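Local atomic coordinates of protein GH61E (Thielavia terrestris, PDB entry 3EJA), a protein that probably acts as a copper-dependent lytic polysaccharide monooxygenase, cleaving the beta-1,4-glycosidic bonds of cellulose by oxidation. Residues G26-G29 / P34-R37; V58-N63 / Y132-E137; Y99-T104 / T110-G115. All blocks are in the same frame, centred on the assembly; numbering follows the deposited sequence.

Contact 1. Residues G26-G29 / P34-R37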
ATOM      1  N   GLY A  26      -6.365 -14.021  -2.709  1.00 19.52           N
ATOM      2  CA  GLY A  26      -5.480 -13.994  -3.887  1.00 18.13           C
ATOM      3  C   GLY A  26      -4.680 -12.710  -4.029  1.00 16.68           C
ATOM      4  O   GLY A  26      -4.687 -11.870  -3.131  1.00 17.00           O
ATOM      5  N   TYR A  27      -4.018 -12.534  -5.174  1.00 15.64           N
ATOM      6  CA  TYR A  27      -3.085 -11.415  -5.362  1.00 14.30           C
ATOM      7  C   TYR A  27      -3.222 -10.755  -6.739  1.00 13.49           C
ATOM      8  O   TYR A  27      -3.815 -11.330  -7.652  1.00 13.13           O
ATOM      9  CB  TYR A  27      -1.639 -11.903  -5.167  1.00 14.59           C
ATOM     10  CG  TYR A  27      -1.248 -13.016  -6.113  1.00 14.71           C
ATOM     11  CD1 TYR A  27      -0.823 -12.735  -7.411  1.00 14.45           C
ATOM     12  CD2 TYR A  27      -1.309 -14.347  -5.713  1.00 14.76           C
ATOM     13  CE1 TYR A  27      -0.474 -13.754  -8.292  1.00 15.46           C
ATOM     14  CE2 TYR A  27      -0.952 -15.374  -6.583  1.00 15.45           C
ATOM     15  CZ  TYR A  27      -0.540 -15.067  -7.870  1.00 15.45           C
ATOM     16  OH  TYR A  27      -0.187 -16.081  -8.731  1.00 16.96           O
ATOM     17  N   VAL A  28      -2.666  -9.552  -6.872  1.00 12.28           N
ATOM     18  CA  VAL A  28      -2.511  -8.916  -8.171  1.00 11.66           C
ATOM     19  C   VAL A  28      -1.124  -9.297  -8.708  1.00 11.59           C
ATOM     20  O   VAL A  28      -0.126  -9.164  -7.997  1.00 11.09           O
ATOM     21  CB  VAL A  28      -2.655  -7.372  -8.085  1.00 11.61           C
ATOM     22  CG1 VAL A  28      -2.551  -6.734  -9.483  1.00 11.09           C
ATOM     23  CG2 VAL A  28      -3.971  -6.998  -7.425  1.00 10.82           C
ATOM     24  N   GLY A  29      -1.076  -9.796  -9.941  1.00 11.46           N
ATOM     25  CA  GLY A  29       0.193 -10.157 -10.599  1.00 12.11           C
ATOM     26  C   GLY A  29       0.596  -9.238 -11.750  1.00 12.52           C
ATOM     27  O   GLY A  29       1.726  -9.299 -12.227  1.00 13.15           O
ATOM     28  N   PRO A  34      -5.685  -2.192 -13.540  1.00 11.16           N
ATOM     29  CA  PRO A  34      -6.384  -1.309 -12.604  1.00 10.93           C
ATOM     30  C   PRO A  34      -6.370  -1.817 -11.155  1.00 10.55           C
ATOM     31  O   PRO A  34      -6.362  -1.007 -10.229  1.00 10.16           O
ATOM     32  CB  PRO A  34      -7.818  -1.284 -13.146  1.00 10.91           C
ATOM     33  CG  PRO A  34      -7.671  -1.552 -14.571  1.00 11.31           C
ATOM     34  CD  PRO A  34      -6.534  -2.521 -14.701  1.00 11.37           C
ATOM     35  N   GLN A  35      -6.360  -3.136 -10.967  1.00 10.42           N
ATOM     36  CA  GLN A  35      -6.290  -3.740  -9.623  1.00 10.63           C
ATOM     37  C   GLN A  35      -5.035  -3.361  -8.819  1.00  9.91           C
ATOM     38  O   GLN A  35      -5.038  -3.454  -7.594  1.00  9.85           O
ATOM     39  CB  GLN A  35      -6.394  -5.270  -9.708  1.00 10.45           C
ATOM     40  CG  GLN A  35      -7.822  -5.806  -9.870  1.00 11.64           C
ATOM     41  CD  GLN A  35      -7.886  -7.333  -9.819  1.00 12.57           C
ATOM     42  OE1 GLN A  35      -6.935  -8.024 -10.197  1.00 15.05           O
ATOM     43  NE2 GLN A  35      -9.007  -7.862  -9.343  1.00 13.98           N
ATOM     44  N   ILE A  36      -3.967  -2.944  -9.499  1.00  9.57           N
ATOM     45  CA  ILE A  36      -2.718  -2.593  -8.804  1.00  9.41           C
ATOM     46  C   ILE A  36      -2.902  -1.396  -7.852  1.00  9.51           C
ATOM     47  O   ILE A  36      -2.129  -1.225  -6.898  1.00  9.67           O
ATOM     48  CB  ILE A  36      -1.526  -2.365  -9.789  1.00  9.33           C
ATOM     49  CG1 ILE A  36      -0.166  -2.577  -9.096  1.00  9.15           C
ATOM     50  CG2 ILE A  36      -1.593  -0.971 -10.424  1.00  8.99           C
ATOM     51  CD1 ILE A  36       0.131  -4.038  -8.665  1.00  9.12           C
ATOM     52  N   ARG A  37      -3.931  -0.585  -8.099  1.00  9.10           N
ATOM     53  CA  ARG A  37      -4.204   0.564  -7.235  1.00  9.38           C
ATOM     54  C   ARG A  37      -4.838   0.164  -5.890  1.00  9.43           C
ATOM     55  O   ARG A  37      -4.208   0.318  -4.841  1.00  9.44           O
ATOM     56  CB  ARG A  37      -5.057   1.617  -7.958  1.00  8.91           C
ATOM     57  CG  ARG A  37      -5.141   2.944  -7.209  1.00  9.37           C
ATOM     58  CD  ARG A  37      -6.100   3.911  -7.888  1.00  9.34           C
ATOM     59  NE  ARG A  37      -5.736   4.137  -9.288  1.00 10.01           N
ATOM     60  CZ  ARG A  37      -6.531   4.686 -10.202  1.00  9.95           C
ATOM     61  NH1 ARG A  37      -7.760   5.086  -9.875  1.00  8.93           N
ATOM     62  NH2 ARG A  37      -6.089   4.834 -11.448  1.00  8.94           N
TER
HETATM   63  O   HOH W   1      -6.100 -10.425  -9.693  1.00 23.60           O
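Val28 meets Gln35 and Ile36 of the short, weakly bonded helix 35-38 with both of its methyl groups. CG1 packs on Ile36 CD1 at 3.9 Å, the two side chains crossing at about a right angle, while CG2 lies 3.7 Å from the carbonyl O of Gln35 and 3.8 Å from Gln35 CB. The fork of the valine thus straddles two successive residues, and its chi1 of -177° is what sends CG1 to the isoleucine and CG2 to the glutamine. Cut back to an alanine here, the side chain would probably leave Ile36 CD1 without its neighbour and open a gap beside Gln35. Next to this apolar patch a water donates to Gln35 OE1, at 2.6 Å, and to Tyr27 O, at 3.2 Å, joining the two segments through solvent. The other end of the same amide, NE2, is bonded to Asp20, which fixes the way the group is turned. Behind the contact, the backbone of Val28 pairs with Phe152 of strand 151-162, and Tyr27 rests on Gln151 and Tyr153, the latter a ligand of the bound magnesium ion. Ile36 packs on Phe152 and Ile154, so loop and helix are both laid against that one strand.

Contact 2. Residues V58-N63 / Y132-E137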
ATOM      1  N   VAL A  58      -2.118   5.295  11.952  1.00 17.38           N
ATOM      2  CA  VAL A  58      -3.235   4.427  11.605  1.00 16.46           C
ATOM      3  C   VAL A  58      -2.731   2.981  11.612  1.00 16.03           C
ATOM      4  O   VAL A  58      -1.661   2.691  11.080  1.00 15.77           O
ATOM      5  CB  VAL A  58      -3.850   4.794  10.225  1.00 16.28           C
ATOM      6  CG1 VAL A  58      -4.800   3.698   9.742  1.00 15.48           C
ATOM      7  CG2 VAL A  58      -4.570   6.145  10.296  1.00 16.18           C
ATOM      8  N   THR A  59      -3.491   2.086  12.238  1.00 15.18           N
ATOM      9  CA  THR A  59      -3.150   0.666  12.221  1.00 14.71           C
ATOM     10  C   THR A  59      -3.829   0.005  11.031  1.00 14.14           C
ATOM     11  O   THR A  59      -5.060   0.042  10.910  1.00 13.99           O
ATOM     12  CB  THR A  59      -3.555  -0.028  13.550  1.00 14.55           C
ATOM     13  OG1 THR A  59      -2.796   0.545  14.625  1.00 14.82           O
ATOM     14  CG2 THR A  59      -3.283  -1.524  13.488  1.00 15.33           C
ATOM     15  N   TYR A  60      -3.030  -0.574  10.134  1.00 13.51           N
ATOM     16  CA  TYR A  60      -3.580  -1.343   9.020  1.00 13.14           C
ATOM     17  C   TYR A  60      -3.377  -2.821   9.320  1.00 13.37           C
ATOM     18  O   TYR A  60      -2.265  -3.248   9.672  1.00 13.09           O
ATOM     19  CB  TYR A  60      -2.919  -0.954   7.688  1.00 12.72           C
ATOM     20  CG  TYR A  60      -3.886  -0.785   6.509  1.00 12.46           C
ATOM     21  CD1 TYR A  60      -4.750  -1.810   6.128  1.00 10.89           C
ATOM     22  CD2 TYR A  60      -3.908   0.403   5.771  1.00 12.01           C
ATOM     23  CE1 TYR A  60      -5.628  -1.657   5.042  1.00 11.50           C
ATOM     24  CE2 TYR A  60      -4.787   0.574   4.684  1.00 11.93           C
ATOM     25  CZ  TYR A  60      -5.630  -0.464   4.321  1.00 11.79           C
ATOM     26  OH  TYR A  60      -6.478  -0.303   3.248  1.00 12.31           O
ATOM     27  N   TRP A  61      -4.454  -3.591   9.209  1.00 13.71           N
ATOM     28  CA  TRP A  61      -4.433  -5.007   9.576  1.00 14.26           C
ATOM     29  C   TRP A  61      -4.359  -5.887   8.342  1.00 14.43           C
ATOM     30  O   TRP A  61      -5.063  -5.645   7.361  1.00 14.12           O
ATOM     31  CB  TRP A  61      -5.677  -5.385  10.393  1.00 15.07           C
ATOM     32  CG  TRP A  61      -5.742  -4.750  11.747  1.00 15.86           C
ATOM     33  CD1 TRP A  61      -6.339  -3.564  12.070  1.00 16.82           C
ATOM     34  CD2 TRP A  61      -5.195  -5.273  12.970  1.00 16.58           C
ATOM     35  NE1 TRP A  61      -6.202  -3.313  13.416  1.00 16.71           N
ATOM     36  CE2 TRP A  61      -5.504  -4.344  13.993  1.00 16.74           C
ATOM     37  CE3 TRP A  61      -4.481  -6.438  13.300  1.00 17.03           C
ATOM     38  CZ2 TRP A  61      -5.110  -4.536  15.330  1.00 17.06           C
ATOM     39  CZ3 TRP A  61      -4.095  -6.632  14.633  1.00 16.81           C
ATOM     40  CH2 TRP A  61      -4.407  -5.680  15.625  1.00 16.76           C
ATOM     41  N   ALA A  62      -3.499  -6.902   8.400  1.00 14.45           N
ATOM     42  CA  ALA A  62      -3.479  -7.964   7.397  1.00 14.88           C
ATOM     43  C   ALA A  62      -4.089  -9.228   7.998  1.00 15.44           C
ATOM     44  O   ALA A  62      -3.998  -9.451   9.214  1.00 15.63           O
ATOM     45  CB  ALA A  62      -2.052  -8.221   6.922  1.00 14.83           C
ATOM     46  N   ASN A  63      -4.714 -10.044   7.154  1.00 15.55           N
ATOM     47  CA  ASN A  63      -5.389 -11.255   7.615  1.00 16.14           C
ATOM     48  C   ASN A  63      -5.115 -12.466   6.729  1.00 15.89           C
ATOM     49  O   ASN A  63      -5.428 -12.435   5.536  1.00 15.66           O
ATOM     50  CB  ASN A  63      -6.895 -11.013   7.756  1.00 16.09           C
ATOM     51  CG  ASN A  63      -7.605 -12.174   8.411  1.00 17.75           C
ATOM     52  OD1 ASN A  63      -7.660 -13.274   7.864  1.00 19.56           O
ATOM     53  ND2 ASN A  63      -8.139 -11.940   9.596  1.00 20.89           N
ATOM     54  N   TYR A 132      -8.569  11.381   2.314  1.00 15.69           N
ATOM     55  CA  TYR A 132      -7.497  10.640   1.652  1.00 14.73           C
ATOM     56  C   TYR A 132      -7.864   9.175   1.439  1.00 14.34           C
ATOM     57  O   TYR A 132      -8.646   8.591   2.203  1.00 14.14           O
ATOM     58  CB  TYR A 132      -6.212  10.687   2.489  1.00 14.66           C
ATOM     59  CG  TYR A 132      -5.447  11.995   2.480  1.00 14.59           C
ATOM     60  CD1 TYR A 132      -5.827  13.066   3.302  1.00 14.92           C
ATOM     61  CD2 TYR A 132      -4.305  12.142   1.693  1.00 14.02           C
ATOM     62  CE1 TYR A 132      -5.104  14.257   3.313  1.00 14.86           C
ATOM     63  CE2 TYR A 132      -3.576  13.326   1.690  1.00 14.42           C
ATOM     64  CZ  TYR A 132      -3.983  14.382   2.504  1.00 15.09           C
ATOM     65  OH  TYR A 132      -3.258  15.551   2.511  1.00 14.89           O
ATOM     66  N   LEU A 133      -7.290   8.586   0.393  1.00 13.22           N
ATOM     67  CA  LEU A 133      -7.225   7.143   0.278  1.00 12.61           C
ATOM     68  C   LEU A 133      -5.850   6.713   0.797  1.00 12.03           C
ATOM     69  O   LEU A 133      -4.841   7.358   0.505  1.00 11.80           O
ATOM     70  CB  LEU A 133      -7.410   6.694  -1.178  1.00 12.13           C
ATOM     71  CG  LEU A 133      -8.760   6.903  -1.876  1.00 11.47           C
ATOM     72  CD1 LEU A 133      -8.672   6.575  -3.373  1.00 11.70           C
ATOM     73  CD2 LEU A 133      -9.865   6.083  -1.206  1.00 11.21           C
ATOM     74  N   LEU A 134      -5.833   5.636   1.576  1.00 11.36           N
ATOM     75  CA  LEU A 134      -4.601   5.062   2.096  1.00 10.95           C
ATOM     76  C   LEU A 134      -4.444   3.654   1.523  1.00 10.66           C
ATOM     77  O   LEU A 134      -5.230   2.747   1.825  1.00 10.94           O
ATOM     78  CB  LEU A 134      -4.625   5.038   3.631  1.00 11.16           C
ATOM     79  CG  LEU A 134      -3.494   4.302   4.369  1.00 10.73           C
ATOM     80  CD1 LEU A 134      -2.121   4.961   4.127  1.00  9.92           C
ATOM     81  CD2 LEU A 134      -3.817   4.223   5.861  1.00 10.89           C
ATOM     82  N   ARG A 135      -3.432   3.484   0.681  1.00 10.24           N
ATOM     83  CA  ARG A 135      -3.200   2.226  -0.014  1.00  9.86           C
ATOM     84  C   ARG A 135      -2.213   1.357   0.760  1.00  9.93           C
ATOM     85  O   ARG A 135      -1.096   1.804   1.059  1.00 10.04           O
ATOM     86  CB  ARG A 135      -2.687   2.511  -1.432  1.00  9.85           C
ATOM     87  CG  ARG A 135      -2.308   1.285  -2.253  1.00  9.10           C
ATOM     88  CD  ARG A 135      -1.748   1.709  -3.617  1.00  9.90           C
ATOM     89  NE  ARG A 135      -1.369   0.551  -4.434  1.00  9.62           N
ATOM     90  CZ  ARG A 135      -0.170  -0.031  -4.396  1.00 10.14           C
ATOM     91  NH1 ARG A 135       0.785   0.442  -3.602  1.00  9.15           N
ATOM     92  NH2 ARG A 135       0.083  -1.084  -5.161  1.00  8.91           N
ATOM     93  N   ALA A 136      -2.639   0.130   1.080  1.00  9.72           N
ATOM     94  CA  ALA A 136      -1.783  -0.876   1.730  1.00 10.06           C
ATOM     95  C   ALA A 136      -1.264  -1.819   0.674  1.00 10.11           C
ATOM     96  O   ALA A 136      -2.008  -2.220  -0.225  1.00  9.69           O
ATOM     97  CB  ALA A 136      -2.560  -1.666   2.784  1.00  9.77           C
ATOM     98  N   GLU A 137       0.020  -2.159   0.773  1.00 10.12           N
ATOM     99  CA  GLU A 137       0.635  -3.076  -0.155  1.00 10.48           C
ATOM    100  C   GLU A 137       1.649  -3.980   0.541  1.00 10.35           C
ATOM    101  O   GLU A 137       2.436  -3.506   1.354  1.00 10.31           O
ATOM    102  CB  GLU A 137       1.333  -2.259  -1.242  1.00 10.98           C
ATOM    103  CG  GLU A 137       2.276  -3.015  -2.141  1.00 12.30           C
ATOM    104  CD  GLU A 137       3.006  -2.073  -3.060  1.00 14.50           C
ATOM    105  OE1 GLU A 137       2.524  -1.879  -4.182  1.00 16.76           O
ATOM    106  OE2 GLU A 137       4.025  -1.487  -2.650  1.00 16.06           O
TER
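Strands 58-63 and 132-137 pass each other at an axis distance of 9.2 Å with their directions 39° apart, and Tyr60 and Ala136 have the nearest CA atoms. Ala136 CB sits almost squarely over the Tyr60 ring, 3.6 Å from its centroid and 9° off the normal, a CH-pi contact in which the methyl touches all six ring carbons. On the edge of the same ring, in its plane, lies the carbonyl O of Leu134, 3.6 Å from Tyr60 CE2. The Leu134 side chain slides past the tyrosine in the opposite direction and sets CD2 3.8 Å from Tyr60 CD2. Its CG stands anti to the backbone N (chi1 172°), which turns the side chain toward Val58; the two reach tip to tip, Leu134 CD2 4.0 Å from Val58 CG1. This is the packing of two sheets in the beta sandwich of the fibronectin type III-like fold, strand 57-63 from one and strand 130-140 from the other. All four residues are buried and, the Leu134 carbonyl excepted, meet through apolar groups, so the interface probably rests on dispersion and exclusion of water; the phenol hydroxyl that reaches into it is satisfied by a hydrogen bond to Ser155 OG.

Contact 3. Residues Y99-T104 / T110-G115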
ATOM      1  N   TYR A  99       5.345   5.192   3.689  1.00 12.70           N
ATOM      2  CA  TYR A  99       6.031   4.149   4.451  1.00 13.28           C
ATOM      3  C   TYR A  99       6.578   3.077   3.517  1.00 13.23           C
ATOM      4  O   TYR A  99       5.929   2.720   2.531  1.00 12.61           O
ATOM      5  CB  TYR A  99       5.081   3.511   5.488  1.00 13.05           C
ATOM      6  CG  TYR A  99       5.699   2.360   6.251  1.00 13.59           C
ATOM      7  CD1 TYR A  99       5.692   1.062   5.722  1.00 11.89           C
ATOM      8  CD2 TYR A  99       6.312   2.570   7.494  1.00 13.28           C
ATOM      9  CE1 TYR A  99       6.268   0.004   6.406  1.00 13.71           C
ATOM     10  CE2 TYR A  99       6.903   1.514   8.185  1.00 14.57           C
ATOM     11  CZ  TYR A  99       6.877   0.236   7.635  1.00 14.47           C
ATOM     12  OH  TYR A  99       7.447  -0.813   8.313  1.00 15.12           O
ATOM     13  N   GLU A 100       7.768   2.568   3.842  1.00 12.97           N
ATOM     14  CA  GLU A 100       8.292   1.349   3.226  1.00 13.75           C
ATOM     15  C   GLU A 100       9.198   0.660   4.237  1.00 13.74           C
ATOM     16  O   GLU A 100       9.809   1.314   5.080  1.00 13.90           O
ATOM     17  CB  GLU A 100       9.067   1.674   1.933  1.00 13.36           C
ATOM     18  CG  GLU A 100      10.402   2.379   2.178  1.00 13.72           C
ATOM     19  CD  GLU A 100      11.125   2.790   0.907  1.00 15.28           C
ATOM     20  OE1 GLU A 100      10.566   2.635  -0.196  1.00 16.83           O
ATOM     21  OE2 GLU A 100      12.259   3.287   1.021  1.00 18.40           O
ATOM     22  N   ASP A 101       9.292  -0.649   4.181  1.00 14.57           N
ATOM     23  CA  ASP A 101      10.274  -1.293   5.033  1.00 15.74           C
ATOM     24  C   ASP A 101      11.421  -1.840   4.180  1.00 16.04           C
ATOM     25  O   ASP A 101      11.346  -1.850   2.948  1.00 16.23           O
ATOM     26  CB  ASP A 101       9.623  -2.354   5.929  1.00 15.56           C
ATOM     27  CG  ASP A 101       8.886  -3.403   5.146  1.00 15.92           C
ATOM     28  OD1 ASP A 101       9.065  -3.463   3.910  1.00 17.79           O
ATOM     29  OD2 ASP A 101       8.136  -4.178   5.764  1.00 15.23           O
ATOM     30  N   HIS A 102      12.484  -2.271   4.845  1.00 16.59           N
ATOM     31  CA  HIS A 102      13.670  -2.777   4.166  1.00 17.05           C
ATOM     32  C   HIS A 102      14.064  -4.085   4.822  1.00 16.99           C
ATOM     33  O   HIS A 102      13.888  -4.236   6.033  1.00 17.44           O
ATOM     34  CB  HIS A 102      14.820  -1.767   4.272  1.00 17.67           C
ATOM     35  CG  HIS A 102      14.466  -0.401   3.776  1.00 18.93           C
ATOM     36  ND1 HIS A 102      14.457   0.709   4.592  1.00 22.69           N
ATOM     37  CD2 HIS A 102      14.086   0.030   2.551  1.00 20.17           C
ATOM     38  CE1 HIS A 102      14.097   1.768   3.888  1.00 20.74           C
ATOM     39  NE2 HIS A 102      13.866   1.384   2.647  1.00 21.20           N
ATOM     40  N   PRO A 103      14.585  -5.034   4.028  1.00 17.24           N
ATOM     41  CA  PRO A 103      15.055  -6.300   4.574  1.00 17.59           C
ATOM     42  C   PRO A 103      16.390  -6.132   5.308  1.00 18.08           C
ATOM     43  O   PRO A 103      17.082  -5.139   5.103  1.00 16.98           O
ATOM     44  CB  PRO A 103      15.259  -7.157   3.325  1.00 17.57           C
ATOM     45  CG  PRO A 103      15.594  -6.167   2.255  1.00 17.59           C
ATOM     46  CD  PRO A 103      14.762  -4.963   2.564  1.00 17.11           C
ATOM     47  N   THR A 104      16.725  -7.092   6.165  1.00 19.00           N
ATOM     48  CA  THR A 104      18.082  -7.201   6.706  1.00 20.70           C
ATOM     49  C   THR A 104      18.851  -8.235   5.880  1.00 20.70           C
ATOM     50  O   THR A 104      18.277  -9.222   5.413  1.00 20.90           O
ATOM     51  CB  THR A 104      18.083  -7.569   8.211  1.00 20.72           C
ATOM     52  OG1 THR A 104      17.297  -6.611   8.927  1.00 22.72           O
ATOM     53  CG2 THR A 104      19.496  -7.541   8.766  1.00 22.35           C
ATOM     54  N   THR A 110      15.986 -11.329   5.766  1.00 19.97           N
ATOM     55  CA  THR A 110      14.894 -11.327   6.737  1.00 18.93           C
ATOM     56  C   THR A 110      14.067 -10.055   6.541  1.00 17.67           C
ATOM     57  O   THR A 110      14.606  -8.997   6.204  1.00 17.83           O
ATOM     58  CB  THR A 110      15.386 -11.492   8.204  1.00 18.97           C
ATOM     59  OG1 THR A 110      16.271 -10.424   8.547  1.00 21.04           O
ATOM     60  CG2 THR A 110      16.113 -12.818   8.383  1.00 19.01           C
ATOM     61  N   TRP A 111      12.754 -10.182   6.709  1.00 16.05           N
ATOM     62  CA  TRP A 111      11.814  -9.095   6.415  1.00 14.63           C
ATOM     63  C   TRP A 111      11.100  -8.660   7.699  1.00 14.28           C
ATOM     64  O   TRP A 111      10.669  -9.509   8.483  1.00 13.60           O
ATOM     65  CB  TRP A 111      10.812  -9.535   5.339  1.00 13.71           C
ATOM     66  CG  TRP A 111      11.493  -9.850   4.019  1.00 13.18           C
ATOM     67  CD1 TRP A 111      11.999 -11.060   3.619  1.00 12.49           C
ATOM     68  CD2 TRP A 111      11.763  -8.930   2.949  1.00 12.83           C
ATOM     69  NE1 TRP A 111      12.562 -10.947   2.360  1.00 11.44           N
ATOM     70  CE2 TRP A 111      12.427  -9.652   1.928  1.00 12.23           C
ATOM     71  CE3 TRP A 111      11.491  -7.567   2.746  1.00 11.73           C
ATOM     72  CZ2 TRP A 111      12.824  -9.053   0.718  1.00 11.89           C
ATOM     73  CZ3 TRP A 111      11.901  -6.970   1.536  1.00 11.97           C
ATOM     74  CH2 TRP A 111      12.555  -7.711   0.552  1.00 11.57           C
ATOM     75  N   PRO A 112      11.000  -7.333   7.934  1.00 14.10           N
ATOM     76  CA  PRO A 112      10.415  -6.836   9.179  1.00 13.84           C
ATOM     77  C   PRO A 112       8.887  -6.901   9.232  1.00 14.00           C
ATOM     78  O   PRO A 112       8.286  -6.354  10.164  1.00 13.79           O
ATOM     79  CB  PRO A 112      10.901  -5.387   9.236  1.00 14.26           C
ATOM     80  CG  PRO A 112      11.032  -4.997   7.813  1.00 13.71           C
ATOM     81  CD  PRO A 112      11.459  -6.231   7.068  1.00 13.88           C
ATOM     82  N   SER A 113       8.277  -7.576   8.256  1.00 13.92           N
ATOM     83  CA  SER A 113       6.824  -7.789   8.230  1.00 14.32           C
ATOM     84  C   SER A 113       6.363  -9.215   8.593  1.00 14.36           C
ATOM     85  O   SER A 113       5.219  -9.395   9.021  1.00 14.35           O
ATOM     86  CB  SER A 113       6.267  -7.425   6.857  1.00 13.80           C
ATOM     87  OG  SER A 113       6.730  -8.342   5.878  1.00 15.01           O
ATOM     88  N   THR A 114       7.242 -10.207   8.402  1.00 14.53           N
ATOM     89  CA  THR A 114       6.896 -11.635   8.469  1.00 14.95           C
ATOM     90  C   THR A 114       6.267 -12.021   9.816  1.00 14.95           C
ATOM     91  O   THR A 114       6.835 -11.746  10.880  1.00 14.68           O
ATOM     92  CB  THR A 114       8.132 -12.543   8.167  1.00 15.13           C
ATOM     93  OG1 THR A 114       8.795 -12.075   6.985  1.00 15.79           O
ATOM     94  CG2 THR A 114       7.716 -13.996   7.972  1.00 15.56           C
ATOM     95  N   GLY A 115       5.087 -12.632   9.752  1.00 14.97           N
ATOM     96  CA  GLY A 115       4.379 -13.085  10.944  1.00 15.38           C
ATOM     97  C   GLY A 115       3.524 -12.030  11.635  1.00 15.86           C
ATOM     98  O   GLY A 115       2.859 -12.321  12.640  1.00 15.86           O
TER
HETATM   99  O   HOH W   2       8.721  -6.722   4.968  1.00  9.81           O
HETATM  100  O   HOH W   3      14.587  -7.513   9.184  1.00 34.15           O
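Two backbone hydrogen bonds tie Thr104 to Thr110 as an antiparallel hydrogen-bonded pair: Thr104 N to Thr110 O at 2.8 Å, in the carbonyl plane, and Thr110 N to Thr104 O at 3.1 Å, the donor tilted out of it. Apolar packing follows. The Pro103 ring lies alongside the Trp111 indole, with CB over the face of the six-membered ring, 3.7 Å from its centroid and 5° off the normal, a CH-pi contact; Pro103 CD comes within 3.6 Å of Trp111 CZ3. Tyr198 meets the same indole edge-to-face. Pro112 sets CG 3.5 Å from Asp101 CB and CD close to the carbonyl O of His102. The chain leaves strand 96-100, an outermost strand of the five-stranded sheet, as a loop that doubles back, pinned by a single antiparallel bridge; its returning arm makes a type I turn from Trp111 to Thr114. The remaining polar links are hydrogen bonds. One water donates to Asp101 OD2 and accepts from Ser113 OG, both at 2.7 Å, while Asp101 OD1 is held by Val72 N. The aspartate chi1 of 57° places its carboxylate between these partners. Within one segment, His102 NE2 donates to Glu100 OE2 at 3.0 Å.

In the fold
Contact 1 closes before contact 2 opens, and contact 3 is nested within the loop that contact 2 closes. Contact 2 lies nearest the middle, about 7 Å from the chain centre, where the two sheets of the sandwich face each other. Contact 1 has its centre about 15 Å away and is joined to it directly, as the carbonyl of Ile36 accepts a probable hydrogen bond from Arg135. Contact 3, about 16 Å from contact 2 between centres, does not touch it but reaches the same five-stranded sheet. Contacts 1 and 3, centres about 21 Å apart, do not touch; the side chains of Val28 and Ser113 each lie about 12 Å from the magnesium ion, outside its ligand shell.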